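Local structure of kojibiose phosphorylase (Gut metagenome, 6W0P) at residues A[348-351]-A[352-356]; A[423-426]-A[427-431]. The protein is a phosphorylase of glycoside hydrolase family 65, built from an N-terminal beta domain, a helical central catalytic domain and a small C-terminal beta domain. All coordinates share one frame; numbering follows the deposited sequence.

Contact 1. Residues A[348-351]-A[352-356]; sequences AFWD and NETYC
Trp350 and Thr354 meet in a local contact at the first turn of helix 351-361, where a loop of the central catalytic domain enters the helix. Trp350 O takes two bonds from Thr354, a bent one from N and one from OG1 at 3.0 Å, the hydroxyl standing above the carbonyl plane. With chi1 at 55°, OG1 sits between the backbone N and carbonyl carbon of Thr354, turned back toward the loop residue just ahead of the helix; it also lies over one face of the indole, near the rim, with OG1 to CE3 of Trp350 at 3.4 Å. A beta-branched hydroxyl residue suits this place, its CG2 packing on the same indole. One residue on, the helix widens into a pi-type turn: Cys356 N gives Asp351 O a straight bond (3.0 Å, 163°), while that from Tyr355 N is weak. On the loop side, Asn352 N bonds Phe349 O at 3.0 Å. The asparagine amide serves both ways: OD1 accepts from a water that also binds Phe349 N, and ND2, packed on Ala348 CB, donates to Ile334 O. In one of its two conformers Asp351 OD2 bonds Thr667 OG1, and Glu353 forms a salt bridge with Arg375.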
ATOM      1  N   ALA A 348      13.378  14.877  -8.851  1.00 28.89           N
ATOM      2  CA  ALA A 348      14.600  14.970  -8.029  1.00 28.83           C
ATOM      3  C   ALA A 348      14.467  13.970  -6.889  1.00 28.73           C
ATOM      4  O   ALA A 348      13.345  13.840  -6.328  1.00 29.01           O
ATOM      5  CB  ALA A 348      14.780  16.365  -7.469  1.00 28.77           C
ATOM      6  N   PHE A 349      15.564  13.299  -6.558  1.00 28.29           N
ATOM      7  CA  PHE A 349      15.678  12.401  -5.385  1.00 28.24           C
ATOM      8  C   PHE A 349      16.845  12.904  -4.536  1.00 27.82           C
ATOM      9  O   PHE A 349      17.581  13.802  -4.996  1.00 27.05           O
ATOM     10  CB  PHE A 349      15.844  10.949  -5.841  1.00 28.71           C
ATOM     11  CG  PHE A 349      14.676  10.385  -6.611  1.00 30.23           C
ATOM     12  CD1 PHE A 349      14.464  10.719  -7.940  1.00 30.56           C
ATOM     13  CD2 PHE A 349      13.771   9.529  -6.000  1.00 30.50           C
ATOM     14  CE1 PHE A 349      13.393  10.187  -8.643  1.00 30.87           C
ATOM     15  CE2 PHE A 349      12.685   9.029  -6.698  1.00 30.67           C
ATOM     16  CZ  PHE A 349      12.502   9.346  -8.021  1.00 30.61           C
ATOM     17  N   TRP A 350      17.024  12.325  -3.344  1.00 27.90           N
ATOM     18  CA  TRP A 350      18.135  12.661  -2.412  1.00 27.91           C
ATOM     19  C   TRP A 350      19.497  12.497  -3.119  1.00 28.59           C
ATOM     20  O   TRP A 350      20.455  13.139  -2.632  1.00 27.72           O
ATOM     21  CB  TRP A 350      18.029  11.783  -1.168  1.00 27.78           C
ATOM     22  CG  TRP A 350      18.530  10.389  -1.398  1.00 27.47           C
ATOM     23  CD1 TRP A 350      18.027   9.451  -2.256  1.00 27.01           C
ATOM     24  CD2 TRP A 350      19.646   9.780  -0.732  1.00 27.06           C
ATOM     25  NE1 TRP A 350      18.768   8.307  -2.177  1.00 27.25           N
ATOM     26  CE2 TRP A 350      19.777   8.482  -1.260  1.00 27.32           C
ATOM     27  CE3 TRP A 350      20.560  10.218   0.235  1.00 27.66           C
ATOM     28  CZ2 TRP A 350      20.770   7.603  -0.817  1.00 27.72           C
ATOM     29  CZ3 TRP A 350      21.542   9.351   0.668  1.00 27.68           C
ATOM     30  CH2 TRP A 350      21.663   8.067   0.131  1.00 27.56           C
ATOM     31  N   ASP A 351      19.527  11.687  -4.206  1.00 29.20           N
ATOM     32  CA  ASP A 351      20.671  11.441  -5.139  0.60 29.31           C
ATOM     33  C   ASP A 351      21.296  12.749  -5.614  1.00 29.84           C
ATOM     34  O   ASP A 351      22.527  12.764  -5.811  1.00 29.71           O
ATOM     35  CB  ASP A 351      20.261  10.794  -6.478  0.60 29.16           C
ATOM     36  CG  ASP A 351      19.596   9.441  -6.383  0.60 28.37           C
ATOM     37  OD1 ASP A 351      18.630   9.338  -5.615  0.60 27.31           O
ATOM     38  OD2 ASP A 351      20.081   8.497  -7.070  0.60 28.93           O
ATOM     39  N   ASN A 352      20.458  13.746  -5.871  1.00 30.09           N
ATOM     40  CA  ASN A 352      20.902  15.059  -6.387  1.00 31.15           C
ATOM     41  C   ASN A 352      21.939  15.596  -5.408  1.00 30.62           C
ATOM     42  O   ASN A 352      23.010  15.979  -5.854  1.00 29.73           O
ATOM     43  CB  ASN A 352      19.740  16.035  -6.597  1.00 32.87           C
ATOM     44  CG  ASN A 352      18.935  15.723  -7.840  1.00 34.02           C
ATOM     45  OD1 ASN A 352      19.129  14.691  -8.465  1.00 36.87           O
ATOM     46  ND2 ASN A 352      18.056  16.624  -8.241  1.00 35.98           N
ATOM     47  N   GLU A 353      21.606  15.581  -4.121  1.00 31.12           N
ATOM     48  CA  GLU A 353      22.396  16.240  -3.058  1.00 31.50           C
ATOM     49  C   GLU A 353      23.620  15.391  -2.699  1.00 31.08           C
ATOM     50  O   GLU A 353      24.649  15.976  -2.427  1.00 31.21           O
ATOM     51  CB  GLU A 353      21.527  16.507  -1.833  1.00 31.71           C
ATOM     52  CG  GLU A 353      20.575  17.668  -2.001  1.00 31.54           C
ATOM     53  CD  GLU A 353      19.432  17.474  -2.989  1.00 31.89           C
ATOM     54  OE1 GLU A 353      18.859  16.366  -3.055  1.00 31.16           O
ATOM     55  OE2 GLU A 353      19.100  18.458  -3.676  1.00 32.14           O
ATOM     56  N   THR A 354      23.518  14.064  -2.722  1.00 30.91           N
ATOM     57  CA  THR A 354      24.500  13.173  -2.075  1.00 31.25           C
ATOM     58  C   THR A 354      25.412  12.499  -3.104  1.00 32.07           C
ATOM     59  O   THR A 354      26.369  11.861  -2.654  1.00 32.87           O
ATOM     60  CB  THR A 354      23.759  12.133  -1.228  1.00 31.12           C
ATOM     61  OG1 THR A 354      22.812  11.428  -2.043  1.00 30.71           O
ATOM     62  CG2 THR A 354      23.059  12.781  -0.059  1.00 30.94           C
ATOM     63  N   TYR A 355      25.102  12.572  -4.407  1.00 32.48           N
ATOM     64  CA  TYR A 355      25.786  11.807  -5.498  0.60 32.39           C
ATOM     65  C   TYR A 355      26.072  12.715  -6.714  1.00 32.11           C
ATOM     66  O   TYR A 355      27.196  12.681  -7.254  1.00 32.69           O
ATOM     67  CB  TYR A 355      24.905  10.681  -6.059  0.60 32.64           C
ATOM     68  CG  TYR A 355      24.941   9.313  -5.414  0.60 33.19           C
ATOM     69  CD1 TYR A 355      24.303   9.062  -4.207  0.60 33.30           C
ATOM     70  CD2 TYR A 355      25.508   8.223  -6.076  0.60 33.62           C
ATOM     71  CE1 TYR A 355      24.292   7.794  -3.644  0.60 33.50           C
ATOM     72  CE2 TYR A 355      25.492   6.946  -5.533  0.60 33.18           C
ATOM     73  CZ  TYR A 355      24.880   6.732  -4.311  0.60 33.96           C
ATOM     74  OH  TYR A 355      24.869   5.487  -3.741  0.60 34.52           O
ATOM     75  N   CYS A 356      25.056  13.446  -7.180  1.00 30.99           N
ATOM     76  CA  CYS A 356      25.179  14.314  -8.381  1.00 31.29           C
ATOM     77  C   CYS A 356      25.936  15.605  -8.058  1.00 30.71           C
ATOM     78  O   CYS A 356      26.719  16.026  -8.892  1.00 31.17           O
ATOM     79  CB  CYS A 356      23.824  14.635  -8.998  1.00 31.81           C
ATOM     80  SG  CYS A 356      22.951  13.133  -9.511  1.00 33.43           S
TER
HETATM   81  O   HOH W   1      17.383  12.879  -8.982  1.00 34.67           O

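Contact 2. Residues A[423-426]-A[427-431]; sequences VFYA and IYHYM
Tyr425 holds CG anti to the backbone N (chi1 -171°), as do Tyr428 and His429, and these torsions, together with the spacing of three and four residues, set the three rings on one side of helix 418-434 as an aromatic cluster. Tyr425 is the ring that touches both of the others. Its CE1 side approaches Tyr428, with CE1 to CD2 of Tyr428 at 4.0 Å. Its CE2 side approaches the imidazole, with CE2 to ND1 of His429 at 3.7 Å. The ring planes are steeply inclined to one another, at 52° for Tyr425 and Tyr428 and at 59° for Tyr425 and His429. Flat side chains at these spacings suit the cluster because one helical turn brings them to neighbouring positions.

Beneath the rings runs regular alpha-helical bonding. Tyr428 N reaches Phe424 O at 3.0 Å in an almost straight bond, and His429 N reaches Tyr425 O at 2.7 Å. Phe424 runs alongside Tyr428, both side chains heading off the same flank, and CE1 of Phe424 touches CB of Tyr428 at 4.0 Å. Farther round the helix, Val423 CG1 meets Ile427 CD1 at 4.2 Å, a branched aliphatic pair one turn apart.

The phenol of Tyr425 combines apolar ring packing with a polar end: OH bonds Leu596 O, and the ring meets Tyr597 edge-to-face. Phe424 packs on helix 487-504, where Tyr499 also meets the ring of Tyr428 edge-to-face. Ala426, small enough for close helix packing, touches Ile372 of helix 365-376 as well as Leu357 of helix 351-361.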
ATOM      1  N   VAL A 423      19.733  17.599   1.811  1.00 28.22           N
ATOM      2  CA  VAL A 423      19.820  19.083   1.651  1.00 28.78           C
ATOM      3  C   VAL A 423      20.792  19.635   2.702  1.00 29.25           C
ATOM      4  O   VAL A 423      21.645  20.431   2.323  1.00 29.67           O
ATOM      5  CB  VAL A 423      18.440  19.772   1.642  1.00 28.42           C
ATOM      6  CG1 VAL A 423      18.559  21.276   1.472  1.00 28.26           C
ATOM      7  CG2 VAL A 423      17.552  19.204   0.532  1.00 27.92           C
ATOM      8  N   PHE A 424      20.740  19.192   3.958  1.00 30.34           N
ATOM      9  CA  PHE A 424      21.713  19.643   4.987  1.00 30.89           C
ATOM     10  C   PHE A 424      23.136  19.388   4.460  1.00 31.57           C
ATOM     11  O   PHE A 424      23.953  20.339   4.403  1.00 32.51           O
ATOM     12  CB  PHE A 424      21.504  18.956   6.332  1.00 31.43           C
ATOM     13  CG  PHE A 424      22.819  18.654   7.002  1.00 31.94           C
ATOM     14  CD1 PHE A 424      23.667  19.682   7.393  1.00 32.57           C
ATOM     15  CD2 PHE A 424      23.227  17.351   7.209  1.00 31.75           C
ATOM     16  CE1 PHE A 424      24.912  19.409   7.941  1.00 32.80           C
ATOM     17  CE2 PHE A 424      24.466  17.077   7.772  1.00 32.39           C
ATOM     18  CZ  PHE A 424      25.309  18.105   8.139  1.00 32.28           C
ATOM     19  N   TYR A 425      23.422  18.157   4.024  1.00 30.65           N
ATOM     20  CA  TYR A 425      24.773  17.760   3.552  1.00 30.53           C
ATOM     21  C   TYR A 425      25.203  18.579   2.325  1.00 30.53           C
ATOM     22  O   TYR A 425      26.380  18.888   2.246  1.00 30.27           O
ATOM     23  CB  TYR A 425      24.841  16.268   3.239  1.00 29.48           C
ATOM     24  CG  TYR A 425      26.237  15.797   2.959  1.00 29.14           C
ATOM     25  CD1 TYR A 425      27.091  15.461   3.985  1.00 28.87           C
ATOM     26  CD2 TYR A 425      26.712  15.697   1.658  1.00 29.12           C
ATOM     27  CE1 TYR A 425      28.379  15.023   3.735  1.00 29.06           C
ATOM     28  CE2 TYR A 425      28.000  15.275   1.392  1.00 28.45           C
ATOM     29  CZ  TYR A 425      28.840  14.933   2.433  1.00 28.98           C
ATOM     30  OH  TYR A 425      30.110  14.489   2.186  1.00 28.93           O
ATOM     31  N   ALA A 426      24.314  18.837   1.363  1.00 30.52           N
ATOM     32  CA  ALA A 426      24.609  19.696   0.196  1.00 31.26           C
ATOM     33  C   ALA A 426      25.040  21.088   0.676  1.00 31.79           C
ATOM     34  O   ALA A 426      26.070  21.569   0.185  1.00 31.41           O
ATOM     35  CB  ALA A 426      23.423  19.775  -0.743  1.00 31.41           C
ATOM     36  N   ILE A 427      24.306  21.704   1.616  1.00 32.45           N
ATOM     37  CA  ILE A 427      24.663  23.053   2.144  1.00 33.05           C
ATOM     38  C   ILE A 427      26.083  22.980   2.705  1.00 33.87           C
ATOM     39  O   ILE A 427      26.931  23.810   2.282  1.00 35.27           O
ATOM     40  CB  ILE A 427      23.638  23.540   3.177  1.00 33.55           C
ATOM     41  CG1 ILE A 427      22.307  23.913   2.524  1.00 33.49           C
ATOM     42  CG2 ILE A 427      24.191  24.690   4.002  1.00 33.91           C
ATOM     43  CD1 ILE A 427      21.141  23.923   3.499  1.00 34.13           C
ATOM     44  N   TYR A 428      26.332  22.011   3.591  1.00 33.44           N
ATOM     45  CA  TYR A 428      27.641  21.714   4.224  1.00 33.82           C
ATOM     46  C   TYR A 428      28.732  21.472   3.168  1.00 32.98           C
ATOM     47  O   TYR A 428      29.817  22.066   3.254  1.00 33.36           O
ATOM     48  CB  TYR A 428      27.487  20.512   5.150  1.00 35.10           C
ATOM     49  CG  TYR A 428      28.777  19.885   5.602  1.00 37.49           C
ATOM     50  CD1 TYR A 428      29.549  20.450   6.607  1.00 39.23           C
ATOM     51  CD2 TYR A 428      29.217  18.696   5.041  1.00 38.89           C
ATOM     52  CE1 TYR A 428      30.739  19.866   7.021  1.00 39.82           C
ATOM     53  CE2 TYR A 428      30.394  18.092   5.456  1.00 39.86           C
ATOM     54  CZ  TYR A 428      31.159  18.680   6.444  1.00 40.36           C
ATOM     55  OH  TYR A 428      32.309  18.041   6.827  1.00 44.06           O
ATOM     56  N   HIS A 429      28.472  20.622   2.178  1.00 31.55           N
ATOM     57  CA  HIS A 429      29.451  20.279   1.117  1.00 30.60           C
ATOM     58  C   HIS A 429      29.773  21.541   0.307  1.00 30.39           C
ATOM     59  O   HIS A 429      30.956  21.809   0.032  1.00 29.52           O
ATOM     60  CB  HIS A 429      28.929  19.104   0.274  1.00 29.81           C
ATOM     61  CG  HIS A 429      29.997  18.327  -0.413  1.00 29.20           C
ATOM     62  ND1 HIS A 429      29.708  17.264  -1.247  1.00 29.01           N
ATOM     63  CD2 HIS A 429      31.331  18.496  -0.449  1.00 29.30           C
ATOM     64  CE1 HIS A 429      30.842  16.787  -1.734  1.00 29.73           C
ATOM     65  NE2 HIS A 429      31.857  17.530  -1.268  1.00 29.39           N
ATOM     66  N   TYR A 430      28.747  22.325  -0.004  1.00 30.72           N
ATOM     67  CA  TYR A 430      28.857  23.575  -0.785  1.00 31.04           C
ATOM     68  C   TYR A 430      29.764  24.575  -0.048  1.00 32.53           C
ATOM     69  O   TYR A 430      30.668  25.190  -0.674  1.00 31.65           O
ATOM     70  CB  TYR A 430      27.472  24.183  -0.994  1.00 30.63           C
ATOM     71  CG  TYR A 430      27.529  25.492  -1.726  1.00 30.71           C
ATOM     72  CD1 TYR A 430      27.950  25.519  -3.041  1.00 30.38           C
ATOM     73  CD2 TYR A 430      27.211  26.695  -1.111  1.00 30.60           C
ATOM     74  CE1 TYR A 430      28.040  26.707  -3.745  1.00 30.45           C
ATOM     75  CE2 TYR A 430      27.285  27.891  -1.805  1.00 30.83           C
ATOM     76  CZ  TYR A 430      27.718  27.896  -3.124  1.00 30.75           C
ATOM     77  OH  TYR A 430      27.824  29.039  -3.850  1.00 30.60           O
ATOM     78  N   MET A 431      29.499  24.759   1.249  1.00 33.78           N
ATOM     79  CA  MET A 431      30.257  25.700   2.105  1.00 35.56           C
ATOM     80  C   MET A 431      31.687  25.161   2.241  1.00 36.76           C
ATOM     81  O   MET A 431      32.620  25.976   2.279  1.00 36.62           O
ATOM     82  CB  MET A 431      29.594  25.862   3.479  1.00 35.38           C
ATOM     83  CG  MET A 431      28.230  26.539   3.391  1.00 35.42           C
ATOM     84  SD  MET A 431      28.320  28.256   2.760  1.00 36.45           S
ATOM     85  CE  MET A 431      29.260  29.005   4.092  1.00 35.81           C
TER

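Contact 1 precedes contact 2 along the chain, and both belong to the central catalytic domain, whose helices are consistent with the (alpha/alpha)6 barrel known for family 65. Their centres are about 12 Å apart; contact 1 lies about 8 Å from the centre of the chain and contact 2 about 18 Å. The first occupies the beginning of helix 351-361, the second the body of helix 418-434, and the two helices touch: Glu353 CG lies 3.8 Å from Ala426 CB. Arg375 of helix 365-376 bridges Glu353 and Val423. The loop entry to one helix is thus packed into the same buried helical assembly as the aromatic cluster on the other.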